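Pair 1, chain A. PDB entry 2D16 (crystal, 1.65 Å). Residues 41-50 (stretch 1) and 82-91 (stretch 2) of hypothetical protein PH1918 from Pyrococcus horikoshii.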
# COMPACT_ATOMS: atom_id res chain seq x y z
N PRO A 41 3.40 15.59 -28.16
CA PRO A 41 1.96 15.37 -28.31
C PRO A 41 1.27 16.68 -28.67
O PRO A 41 1.55 17.71 -28.06
CB PRO A 41 1.54 14.86 -26.93
CG PRO A 41 2.79 14.20 -26.41
CD PRO A 41 3.86 15.18 -26.82
N GLY A 42 0.37 16.63 -29.65
CA GLY A 42 -0.35 17.83 -30.04
C GLY A 42 0.33 18.71 -31.07
O GLY A 42 -0.22 19.73 -31.48
N ILE A 43 1.53 18.33 -31.49
CA ILE A 43 2.26 19.11 -32.48
C ILE A 43 1.41 19.25 -33.75
O ILE A 43 0.78 18.28 -34.19
CB ILE A 43 3.62 18.43 -32.82
CG1 ILE A 43 4.44 19.33 -33.76
CG2 ILE A 43 3.39 17.07 -33.45
CD1 ILE A 43 5.88 18.83 -33.97
N LYS A 44 1.36 20.45 -34.31
CA LYS A 44 0.61 20.72 -35.53
C LYS A 44 1.63 21.22 -36.54
O LYS A 44 2.43 22.11 -36.24
CB LYS A 44 -0.46 21.79 -35.28
CG LYS A 44 -1.57 21.33 -34.34
CD LYS A 44 -2.28 20.09 -34.89
CE LYS A 44 -3.35 19.60 -33.93
NZ LYS A 44 -4.05 18.38 -34.44
N PHE A 45 1.62 20.66 -37.74
CA PHE A 45 2.62 21.05 -38.71
C PHE A 45 2.31 20.73 -40.16
O PHE A 45 1.37 20.01 -40.49
CB PHE A 45 3.93 20.35 -38.35
CG PHE A 45 3.90 18.86 -38.57
CD1 PHE A 45 4.32 18.31 -39.78
CD2 PHE A 45 3.38 18.02 -37.59
CE1 PHE A 45 4.22 16.94 -40.02
CE2 PHE A 45 3.29 16.64 -37.82
CZ PHE A 45 3.71 16.10 -39.03
N GLY A 46 3.17 21.28 -41.01
CA GLY A 46 3.09 21.05 -42.44
C GLY A 46 4.53 20.77 -42.85
O GLY A 46 5.45 21.39 -42.33
N ILE A 47 4.72 19.80 -43.75
CA ILE A 47 6.06 19.50 -44.24
C ILE A 47 5.98 19.30 -45.75
O ILE A 47 5.05 18.66 -46.26
CB ILE A 47 6.67 18.23 -43.57
CG1 ILE A 47 8.07 17.97 -44.14
CG2 ILE A 47 5.78 17.01 -43.79
CD1 ILE A 47 8.80 16.79 -43.49
N ALA A 48 6.93 19.89 -46.46
CA ALA A 48 6.99 19.78 -47.91
C ALA A 48 8.42 19.44 -48.29
O ALA A 48 9.36 19.87 -47.63
CB ALA A 48 6.57 21.09 -48.56
N MET A 49 8.58 18.65 -49.35
CA MET A 49 9.90 18.24 -49.78
C MET A 49 9.92 18.16 -51.30
O MET A 49 8.99 17.64 -51.92
CB MET A 49 10.25 16.89 -49.16
CG MET A 49 11.69 16.47 -49.35
SD MET A 49 12.07 15.08 -48.26
CE MET A 49 13.82 14.80 -48.67
N ASN A 50 11.00 18.67 -51.89
CA ASN A 50 11.13 18.69 -53.34
C ASN A 50 11.73 17.44 -53.96
O ASN A 50 12.76 16.94 -53.51
CB ASN A 50 11.95 19.91 -53.77
CG ASN A 50 11.34 21.21 -53.30
OD1 ASN A 50 10.12 21.35 -53.25
ND2 ASN A 50 12.19 22.18 -52.95
N VAL A 82 15.30 19.33 -50.81
CA VAL A 82 15.20 20.24 -49.67
C VAL A 82 13.82 20.03 -49.06
O VAL A 82 12.84 19.81 -49.78
CB VAL A 82 15.34 21.72 -50.11
CG1 VAL A 82 14.88 22.65 -48.98
CG2 VAL A 82 16.78 22.02 -50.48
N PHE A 83 13.74 20.07 -47.73
CA PHE A 83 12.44 19.92 -47.09
C PHE A 83 12.20 21.11 -46.17
O PHE A 83 13.14 21.68 -45.61
CB PHE A 83 12.33 18.58 -46.34
CG PHE A 83 13.30 18.40 -45.20
CD1 PHE A 83 13.01 18.88 -43.92
CD2 PHE A 83 14.49 17.69 -45.39
CE1 PHE A 83 13.88 18.66 -42.85
CE2 PHE A 83 15.37 17.46 -44.33
CZ PHE A 83 15.06 17.94 -43.05
N VAL A 84 10.93 21.49 -46.06
CA VAL A 84 10.53 22.61 -45.23
C VAL A 84 9.46 22.18 -44.25
O VAL A 84 8.46 21.57 -44.62
CB VAL A 84 9.95 23.77 -46.09
CG1 VAL A 84 9.47 24.90 -45.17
CG2 VAL A 84 10.99 24.28 -47.07
N ILE A 85 9.66 22.53 -42.98
CA ILE A 85 8.71 22.20 -41.94
C ILE A 85 8.23 23.48 -41.26
O ILE A 85 9.04 24.34 -40.93
CB ILE A 85 9.33 21.32 -40.83
CG1 ILE A 85 9.85 20.01 -41.43
CG2 ILE A 85 8.29 21.03 -39.75
CD1 ILE A 85 10.70 19.20 -40.47
N LEU A 86 6.92 23.61 -41.09
CA LEU A 86 6.34 24.75 -40.40
C LEU A 86 5.49 24.11 -39.32
O LEU A 86 4.61 23.30 -39.62
CB LEU A 86 5.48 25.60 -41.35
CG LEU A 86 6.23 26.42 -42.40
CD1 LEU A 86 5.25 27.15 -43.29
CD2 LEU A 86 7.17 27.41 -41.72
N MET A 87 5.75 24.46 -38.07
CA MET A 87 5.02 23.85 -36.97
C MET A 87 4.66 24.80 -35.83
O MET A 87 5.20 25.91 -35.73
CB MET A 87 5.85 22.71 -36.38
CG MET A 87 7.12 23.21 -35.68
SD MET A 87 8.16 21.91 -34.98
CE MET A 87 9.16 22.86 -33.83
N LYS A 88 3.75 24.34 -34.99
CA LYS A 88 3.31 25.07 -33.81
C LYS A 88 3.01 24.03 -32.74
O LYS A 88 2.91 22.83 -33.04
CB LYS A 88 2.07 25.93 -34.12
CG LYS A 88 0.86 25.16 -34.61
CD LYS A 88 -0.29 26.12 -34.88
CE LYS A 88 -1.55 25.39 -35.32
NZ LYS A 88 -2.68 26.33 -35.55
N ASN A 89 2.89 24.47 -31.49
CA ASN A 89 2.62 23.58 -30.36
C ASN A 89 3.83 22.68 -30.10
O ASN A 89 3.71 21.61 -29.50
CB ASN A 89 1.37 22.72 -30.62
CG ASN A 89 0.13 23.56 -30.82
OD1 ASN A 89 0.03 24.68 -30.33
ND2 ASN A 89 -0.85 23.01 -31.54
N ALA A 90 4.99 23.14 -30.53
CA ALA A 90 6.25 22.43 -30.35
C ALA A 90 7.36 23.40 -30.72
O ALA A 90 7.14 24.32 -31.51
CB ALA A 90 6.31 21.19 -31.25
N TYR A 91 8.54 23.19 -30.15
CA TYR A 91 9.69 24.05 -30.41
C TYR A 91 10.81 23.24 -31.04
O TYR A 91 10.86 22.02 -30.89
CB TYR A 91 10.20 24.66 -29.10
CG TYR A 91 9.17 25.49 -28.36
CD1 TYR A 91 8.69 26.68 -28.90
CD2 TYR A 91 8.70 25.10 -27.11
CE1 TYR A 91 7.76 27.46 -28.22
CE2 TYR A 91 7.77 25.87 -26.41
CZ TYR A 91 7.31 27.06 -26.97
OH TYR A 91 6.41 27.84 -26.29
O HOH W 1 1.41 20.50 -28.16

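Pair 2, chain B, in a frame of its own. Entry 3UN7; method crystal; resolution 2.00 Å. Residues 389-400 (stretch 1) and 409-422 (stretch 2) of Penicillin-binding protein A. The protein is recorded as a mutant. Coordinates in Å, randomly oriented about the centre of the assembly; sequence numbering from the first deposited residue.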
# COMPACT_ATOMS: atom_id res chain seq x y z
N GLY B 389 1.14 -1.50 25.44
CA GLY B 389 2.49 -2.08 25.41
C GLY B 389 3.07 -2.19 24.01
O GLY B 389 4.01 -2.95 23.78
N VAL B 390 2.50 -1.44 23.08
CA VAL B 390 3.01 -1.42 21.72
C VAL B 390 3.21 0.02 21.29
O VAL B 390 2.26 0.81 21.22
CB VAL B 390 2.12 -2.21 20.71
CG1 VAL B 390 2.53 -1.90 19.28
CG2 VAL B 390 2.22 -3.72 20.96
N GLN B 391 4.47 0.35 21.05
CA GLN B 391 4.85 1.67 20.59
C GLN B 391 4.78 1.71 19.06
O GLN B 391 5.39 0.89 18.38
CB GLN B 391 6.28 1.99 21.05
CG GLN B 391 6.68 3.43 20.84
CD GLN B 391 8.12 3.68 21.24
OE1 GLN B 391 9.05 2.99 20.79
NE2 GLN B 391 8.33 4.68 22.09
N ILE B 392 4.02 2.67 18.55
CA ILE B 392 3.80 2.77 17.10
C ILE B 392 4.49 4.04 16.62
O ILE B 392 4.39 5.07 17.28
CB ILE B 392 2.29 2.84 16.77
CG1 ILE B 392 1.58 1.54 17.15
CG2 ILE B 392 2.05 3.15 15.28
CD1 ILE B 392 0.06 1.60 17.00
N ALA B 393 5.21 3.94 15.50
CA ALA B 393 5.75 5.09 14.81
C ALA B 393 4.81 5.31 13.64
O ALA B 393 4.50 4.36 12.91
CB ALA B 393 7.16 4.79 14.29
N SER B 394 4.36 6.54 13.45
CA SER B 394 3.39 6.80 12.40
C SER B 394 3.50 8.19 11.80
O SER B 394 4.21 9.05 12.32
CB SER B 394 1.98 6.59 12.95
OG SER B 394 1.61 7.69 13.79
N LYS B 395 2.78 8.40 10.70
CA LYS B 395 2.51 9.73 10.18
C LYS B 395 1.08 9.72 9.62
O LYS B 395 0.77 8.92 8.73
CB LYS B 395 3.51 10.11 9.08
CG LYS B 395 3.39 11.57 8.62
CD LYS B 395 3.98 12.52 9.67
CE LYS B 395 3.77 13.99 9.32
NZ LYS B 395 2.34 14.37 9.36
N THR B 396 0.21 10.59 10.14
CA THR B 396 -1.14 10.70 9.59
C THR B 396 -1.29 12.03 8.87
O THR B 396 -0.79 13.06 9.32
CB THR B 396 -2.29 10.48 10.64
OG1 THR B 396 -2.88 11.71 11.03
CG2 THR B 396 -1.82 9.75 11.85
N GLY B 397 -1.94 12.00 7.71
CA GLY B 397 -2.15 13.25 6.99
C GLY B 397 -3.32 13.21 6.03
O GLY B 397 -4.03 12.20 5.93
N THR B 398 -3.52 14.33 5.34
CA THR B 398 -4.53 14.43 4.31
C THR B 398 -3.84 14.78 3.02
O THR B 398 -2.68 15.21 3.03
CB THR B 398 -5.55 15.55 4.61
OG1 THR B 398 -4.87 16.81 4.61
CG2 THR B 398 -6.20 15.36 5.94
N ALA B 399 -4.56 14.60 1.92
CA ALA B 399 -4.05 14.87 0.59
C ALA B 399 -5.18 15.40 -0.29
O ALA B 399 -6.15 14.69 -0.55
CB ALA B 399 -3.46 13.60 -0.02
N GLU B 400 -5.05 16.65 -0.73
CA GLU B 400 -5.94 17.24 -1.73
C GLU B 400 -5.77 16.52 -3.07
O GLU B 400 -4.71 15.97 -3.34
CB GLU B 400 -5.65 18.74 -1.89
CG GLU B 400 -5.90 19.54 -0.62
CD GLU B 400 -6.01 21.05 -0.87
OE1 GLU B 400 -5.65 21.52 -1.98
OE2 GLU B 400 -6.47 21.75 0.05
N PRO B 409 -13.41 16.78 -0.69
CA PRO B 409 -12.87 16.24 0.55
C PRO B 409 -11.53 15.56 0.26
O PRO B 409 -11.46 14.71 -0.62
CB PRO B 409 -13.91 15.19 0.97
CG PRO B 409 -15.16 15.57 0.28
CD PRO B 409 -14.76 16.24 -0.99
N PRO B 410 -10.47 15.99 0.93
CA PRO B 410 -9.15 15.38 0.74
C PRO B 410 -9.10 13.91 1.18
O PRO B 410 -9.97 13.47 1.92
CB PRO B 410 -8.25 16.23 1.63
CG PRO B 410 -8.97 17.55 1.74
CD PRO B 410 -10.39 17.14 1.85
N HIS B 411 -8.10 13.19 0.70
CA HIS B 411 -7.84 11.82 1.13
C HIS B 411 -7.26 11.80 2.54
O HIS B 411 -6.66 12.78 2.97
CB HIS B 411 -6.83 11.15 0.19
CG HIS B 411 -7.26 11.11 -1.24
ND1 HIS B 411 -8.56 10.83 -1.62
CD2 HIS B 411 -6.56 11.27 -2.39
CE1 HIS B 411 -8.64 10.86 -2.94
NE2 HIS B 411 -7.44 11.12 -3.43
N ALA B 412 -7.42 10.68 3.24
CA ALA B 412 -6.83 10.54 4.57
C ALA B 412 -5.87 9.37 4.51
O ALA B 412 -6.25 8.29 4.08
CB ALA B 412 -7.90 10.28 5.60
N TRP B 413 -4.63 9.62 4.93
CA TRP B 413 -3.57 8.64 4.92
C TRP B 413 -3.10 8.37 6.34
O TRP B 413 -3.08 9.29 7.17
CB TRP B 413 -2.35 9.18 4.19
CG TRP B 413 -2.34 9.17 2.69
CD1 TRP B 413 -2.62 10.22 1.86
CD2 TRP B 413 -1.92 8.09 1.83
NE1 TRP B 413 -2.44 9.86 0.54
CE2 TRP B 413 -1.99 8.56 0.50
CE3 TRP B 413 -1.50 6.77 2.07
CZ2 TRP B 413 -1.67 7.74 -0.60
CZ3 TRP B 413 -1.17 5.95 0.97
CH2 TRP B 413 -1.26 6.45 -0.35
N TYR B 414 -2.68 7.14 6.59
CA TYR B 414 -1.93 6.78 7.79
C TYR B 414 -0.84 5.82 7.34
O TYR B 414 -1.13 4.82 6.70
CB TYR B 414 -2.84 6.08 8.78
CG TYR B 414 -2.24 5.67 10.12
CD1 TYR B 414 -2.00 6.61 11.13
CD2 TYR B 414 -1.97 4.33 10.41
CE1 TYR B 414 -1.50 6.23 12.38
CE2 TYR B 414 -1.48 3.93 11.63
CZ TYR B 414 -1.23 4.88 12.60
OH TYR B 414 -0.74 4.45 13.80
N ILE B 415 0.41 6.13 7.64
CA ILE B 415 1.50 5.18 7.43
C ILE B 415 2.19 4.94 8.76
O ILE B 415 2.31 5.86 9.57
CB ILE B 415 2.48 5.61 6.30
CG1 ILE B 415 3.17 6.95 6.62
CG2 ILE B 415 1.74 5.71 4.96
CD1 ILE B 415 4.39 7.23 5.72
N ALA B 416 2.62 3.70 9.00
CA ALA B 416 3.06 3.35 10.36
C ALA B 416 3.85 2.07 10.41
O ALA B 416 3.82 1.27 9.47
CB ALA B 416 1.86 3.26 11.31
N PHE B 417 4.60 1.90 11.49
CA PHE B 417 5.24 0.63 11.79
C PHE B 417 5.31 0.40 13.29
O PHE B 417 5.20 1.33 14.08
CB PHE B 417 6.60 0.49 11.08
CG PHE B 417 7.60 1.54 11.45
CD1 PHE B 417 8.49 1.32 12.50
CD2 PHE B 417 7.70 2.73 10.72
CE1 PHE B 417 9.46 2.28 12.83
CE2 PHE B 417 8.66 3.69 11.04
CZ PHE B 417 9.54 3.47 12.09
N ALA B 418 5.47 -0.86 13.69
CA ALA B 418 5.41 -1.24 15.09
C ALA B 418 5.95 -2.67 15.25
O ALA B 418 5.93 -3.42 14.30
CB ALA B 418 3.95 -1.17 15.59
N PRO B 419 6.46 -3.02 16.46
CA PRO B 419 6.79 -2.11 17.55
C PRO B 419 7.89 -1.20 17.07
O PRO B 419 8.78 -1.65 16.33
CB PRO B 419 7.33 -3.05 18.65
CG PRO B 419 6.79 -4.39 18.31
CD PRO B 419 6.77 -4.42 16.81
N ALA B 420 7.86 0.08 17.44
CA ALA B 420 8.74 1.05 16.83
C ALA B 420 10.22 0.71 16.98
O ALA B 420 11.03 1.06 16.11
CB ALA B 420 8.46 2.46 17.36
N GLN B 421 10.57 0.04 18.08
CA GLN B 421 11.99 -0.21 18.39
C GLN B 421 12.55 -1.49 17.78
O GLN B 421 13.77 -1.66 17.72
CB GLN B 421 12.23 -0.19 19.89
CG GLN B 421 12.37 1.20 20.45
CD GLN B 421 12.50 1.22 21.95
OE1 GLN B 421 11.56 1.55 22.66
NE2 GLN B 421 13.68 0.87 22.45
N ALA B 422 11.65 -2.36 17.32
CA ALA B 422 12.04 -3.61 16.65
C ALA B 422 10.86 -4.07 15.78
O ALA B 422 10.17 -5.00 16.14
CB ALA B 422 12.40 -4.67 17.68

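Pair 1 and pair 2 are each two antiparallel neighbours of a sheet, with strand directions 170° apart in pair 1 and 156° in pair 2, and axes approaching to 4.6 Å in both. Fourteen central residues superpose with an RMSD of 0.5 Å. The first rule is therefore a backbone rule: wide, hydrogen-bonded pairs alternate with narrow, non-hydrogen-bonded ones, and the register matches. Gly A46 and Leu A86 exchange two bonds, Gly A46 N to Leu A86 O at 2.8 Å and Leu A86 N to Gly A46 O at 2.9 Å. Their counterparts, Lys B395 and Ile B415, do the same, with Lys B395 N to Ile B415 O at 2.8 Å and Ile B415 N to Lys B395 O at 3.0 Å. These bonds are all backbone to backbone, and different side chains hang from the same ladder.

The narrow pairs put their side chains close together on one face. Phe A45 and Met A87 match Ser B394 and Ala B416. In pair 1 two large residues coexist because they meet only near their roots, Phe A45 CB to Met A87 CB at 3.6 Å; both take chi1 p and their ends lead away. Pair 2 uses two small residues, and Ser B394 CB lies 3.7 Å from Ala B416 CB. The ring comes from the neighbouring position instead: Tyr B414, chi1 t, reaches back so that its CE1 is 3.5 Å from Ser B394 CB.

Tyr B414 matches Ile A85, and its direct partner Thr B396 matches Ile A47. The isoleucines of pair 1 mesh through Ile A47 CG1 and Ile A85 CG1 at 3.8 Å. In pair 2 Thr B396 CG2 sits at the edge of the tyrosine ring, 3.2 Å from Tyr B414 CD1, a tight fit.

Ile A43 and Ile B392 match with side-chain centres just 0.5 Å apart, yet their neighbours differ. Ile A43 CD1 touches Met A87 SD at 4.0 Å and Ala A90 CB at 3.6 Å. Ile B392 CG2 lies 4.0 Å from Ala B416 CB, the match of Met A87, and 3.4 Å from Tyr B414 OH. Asn A89 and Ala B418 both point toward the other stretch: Asn A89 ND2 gives a weak hydrogen bond to Gly A42 O at 3.3 Å, whereas Ala B418 CB packs on Ile B392 CG1 at 3.9 Å.

On the opposite face, Lys A44 and Lys A88 match Ala B393 and Phe B417. The lysines touch through aliphatic carbons, Lys A44 CB to Lys A88 CG at 3.7 Å. Pair 2 sets small against large: Ala B393 CB lies over one face of the Phe B417 ring, a CH-pi contact. Farther along, Ala A48 faces Val A84, and Gly B397, with no side chain, faces Trp B413. Gly A46 across from Leu A86 repeats the idea; its match does not, for Lys B395 faces Ile B415 and the lysine's end leads away. The design lesson is to keep the backbone ladder and balance bulk locally, by small partners or by steering large ends apart.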